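Local coordinates for protein walker-Type ATPase (Pyrococcus abyssi, PDB 2QEN) that is of unknown function but binds ADP and magnesium in a Walker-type nucleotide site and probably works as an ATPase, at residues L288-L293 and R302-V307. The protein carries 1 engineered substitution. Sequence-based numbering, arbitrary orientation.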
loop_
_atom_site.group_PDB
_atom_site.type_symbol
_atom_site.label_atom_id
_atom_site.label_comp_id
_atom_site.label_asym_id
_atom_site.label_seq_id
_atom_site.Cartn_x
_atom_site.Cartn_y
_atom_site.Cartn_z
ATOM N N LEU A 288 -20.211 -5.815 3.794
ATOM C CA LEU A 288 -19.485 -4.692 4.375
ATOM C C LEU A 288 -20.410 -3.765 5.161
ATOM O O LEU A 288 -20.139 -3.437 6.319
ATOM C CB LEU A 288 -18.783 -3.932 3.254
ATOM C CG LEU A 288 -17.250 -4.031 3.090
ATOM C CD1 LEU A 288 -16.577 -5.175 3.832
ATOM C CD2 LEU A 288 -16.781 -3.958 1.653
ATOM N N ARG A 289 -21.523 -3.369 4.546
ATOM C CA ARG A 289 -22.496 -2.542 5.254
ATOM C C ARG A 289 -23.062 -3.233 6.504
ATOM O O ARG A 289 -23.118 -2.620 7.576
ATOM C CB ARG A 289 -23.594 -2.061 4.325
ATOM C CG ARG A 289 -24.394 -0.922 4.916
ATOM C CD ARG A 289 -25.211 -0.203 3.868
ATOM N NE ARG A 289 -24.428 0.787 3.126
ATOM C CZ ARG A 289 -24.141 0.705 1.830
ATOM N NH1 ARG A 289 -24.559 -0.331 1.114
ATOM N NH2 ARG A 289 -23.435 1.666 1.248
ATOM N N ALA A 290 -23.436 -4.506 6.376
ATOM C CA ALA A 290 -23.901 -5.304 7.504
ATOM C C ALA A 290 -22.930 -5.258 8.701
ATOM O O ALA A 290 -23.341 -4.962 9.819
ATOM C CB ALA A 290 -24.161 -6.781 7.056
ATOM N N ILE A 291 -21.657 -5.569 8.454
ATOM C CA ILE A 291 -20.593 -5.529 9.472
ATOM C C ILE A 291 -20.475 -4.147 10.124
ATOM O O ILE A 291 -20.483 -4.042 11.350
ATOM C CB ILE A 291 -19.222 -6.003 8.898
ATOM C CG1 ILE A 291 -19.327 -7.471 8.455
ATOM C CG2 ILE A 291 -18.052 -5.799 9.922
ATOM C CD1 ILE A 291 -18.146 -7.994 7.654
ATOM N N ALA A 292 -20.409 -3.100 9.301
ATOM C CA ALA A 292 -20.412 -1.718 9.771
ATOM C C ALA A 292 -21.590 -1.378 10.687
ATOM O O ALA A 292 -21.455 -0.525 11.582
ATOM C CB ALA A 292 -20.366 -0.732 8.557
ATOM N N LEU A 293 -22.745 -2.011 10.453
ATOM C CA LEU A 293 -23.943 -1.783 11.279
ATOM C C LEU A 293 -24.007 -2.678 12.536
ATOM O O LEU A 293 -24.998 -2.653 13.255
ATOM C CB LEU A 293 -25.240 -1.946 10.452
ATOM C CG LEU A 293 -25.526 -1.000 9.271
ATOM C CD1 LEU A 293 -26.669 -1.560 8.441
ATOM C CD2 LEU A 293 -25.890 0.389 9.738
ATOM N N ARG A 302 -25.545 -13.463 7.861
ATOM C CA ARG A 302 -26.339 -14.330 7.031
ATOM C C ARG A 302 -27.845 -14.054 7.147
ATOM O O ARG A 302 -28.536 -13.935 6.119
ATOM C CB ARG A 302 -26.011 -15.765 7.427
ATOM C CG ARG A 302 -26.548 -16.868 6.550
ATOM C CD ARG A 302 -26.377 -18.198 7.305
ATOM N NE ARG A 302 -27.289 -18.262 8.451
ATOM C CZ ARG A 302 -27.034 -18.847 9.621
ATOM N NH1 ARG A 302 -25.872 -19.448 9.854
ATOM N NH2 ARG A 302 -27.962 -18.818 10.571
ATOM N N ASP A 303 -28.354 -13.963 8.381
ATOM C CA ASP A 303 -29.773 -13.657 8.600
ATOM C C ASP A 303 -30.131 -12.242 8.129
ATOM O O ASP A 303 -31.206 -12.024 7.594
ATOM C CB ASP A 303 -30.156 -13.771 10.080
ATOM C CG ASP A 303 -30.028 -15.198 10.643
ATOM O OD1 ASP A 303 -29.898 -16.197 9.869
ATOM O OD2 ASP A 303 -30.069 -15.294 11.894
ATOM N N TYR A 304 -29.234 -11.285 8.359
ATOM C CA TYR A 304 -29.503 -9.878 8.023
ATOM C C TYR A 304 -29.751 -9.734 6.526
ATOM O O TYR A 304 -30.767 -9.168 6.097
ATOM C CB TYR A 304 -28.349 -8.972 8.462
ATOM C CG TYR A 304 -28.570 -7.501 8.142
ATOM C CD1 TYR A 304 -29.586 -6.765 8.779
ATOM C CD2 TYR A 304 -27.771 -6.853 7.198
ATOM C CE1 TYR A 304 -29.792 -5.419 8.476
ATOM C CE2 TYR A 304 -27.958 -5.509 6.889
ATOM C CZ TYR A 304 -28.955 -4.795 7.541
ATOM O OH TYR A 304 -29.146 -3.472 7.229
ATOM N N LEU A 305 -28.830 -10.292 5.750
ATOM C CA LEU A 305 -28.916 -10.259 4.305
ATOM C C LEU A 305 -30.055 -11.098 3.735
ATOM O O LEU A 305 -30.638 -10.712 2.725
ATOM C CB LEU A 305 -27.568 -10.647 3.673
ATOM C CG LEU A 305 -26.395 -9.707 4.002
ATOM C CD1 LEU A 305 -25.116 -10.178 3.316
ATOM C CD2 LEU A 305 -26.725 -8.238 3.636
ATOM N N ALA A 306 -30.365 -12.236 4.363
ATOM C CA ALA A 306 -31.502 -13.065 3.942
ATOM C C ALA A 306 -32.787 -12.261 4.036
ATOM O O ALA A 306 -33.643 -12.307 3.152
ATOM C CB ALA A 306 -31.608 -14.332 4.808
ATOM N N VAL A 307 -32.885 -11.514 5.128
ATOM C CA VAL A 307 -34.035 -10.709 5.472
ATOM C C VAL A 307 -34.173 -9.497 4.532
ATOM O O VAL A 307 -35.287 -9.090 4.196
ATOM C CB VAL A 307 -33.909 -10.312 6.980
ATOM C CG1 VAL A 307 -34.442 -8.916 7.282
ATOM C CG2 VAL A 307 -34.523 -11.408 7.873
#
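The ring of Tyr304 leans obliquely against Ala290 and Leu293, while Tyr295 stacks on the same ring. The methyl of Ala290 packs against the CD2-CE2 side of the ring, an apolar contact in which its CB lies 3.6 Å from Tyr304 CD2 and 4.0 Å from Tyr304 CE2. Further out, Leu293 reaches the phenolic end with one branch: its CD1 stands 3.4 Å from Tyr304 OH and 4.1 Å from Tyr304 CZ, and the two side chains cross at about a right angle. Tyr304 reaches this far because its CG is anti to the backbone N (chi1 -180°), which carries the ring out from helix 298-307 toward the end of helix 282-292. The CA atoms of Ala290 and Tyr304 are 7.3 Å apart, and the small Ala290 side chain is consistent with the ring lying so close to helix 282-292. Both helices fall in the region related to the winged helix-turn-helix domain of MCM proteins, and the contact joins two successive helices of that unit, well away from the nucleotide site. Leu288 and Ile291, by contrast, turn to the two-stranded sheet, packing on Ile330 and Ile339, so helix 282-292 bridges strands 330-333 and 336-339, probably the wing of this domain, and Tyr304. A serine in place of Tyr304 would probably leave Ala290 and the Leu293 methyl without their aromatic neighbour and deprive Tyr295 of its stacking partner. Ala290 is buried, whereas Leu293, just past the end of its helix, is exposed and borders the contact.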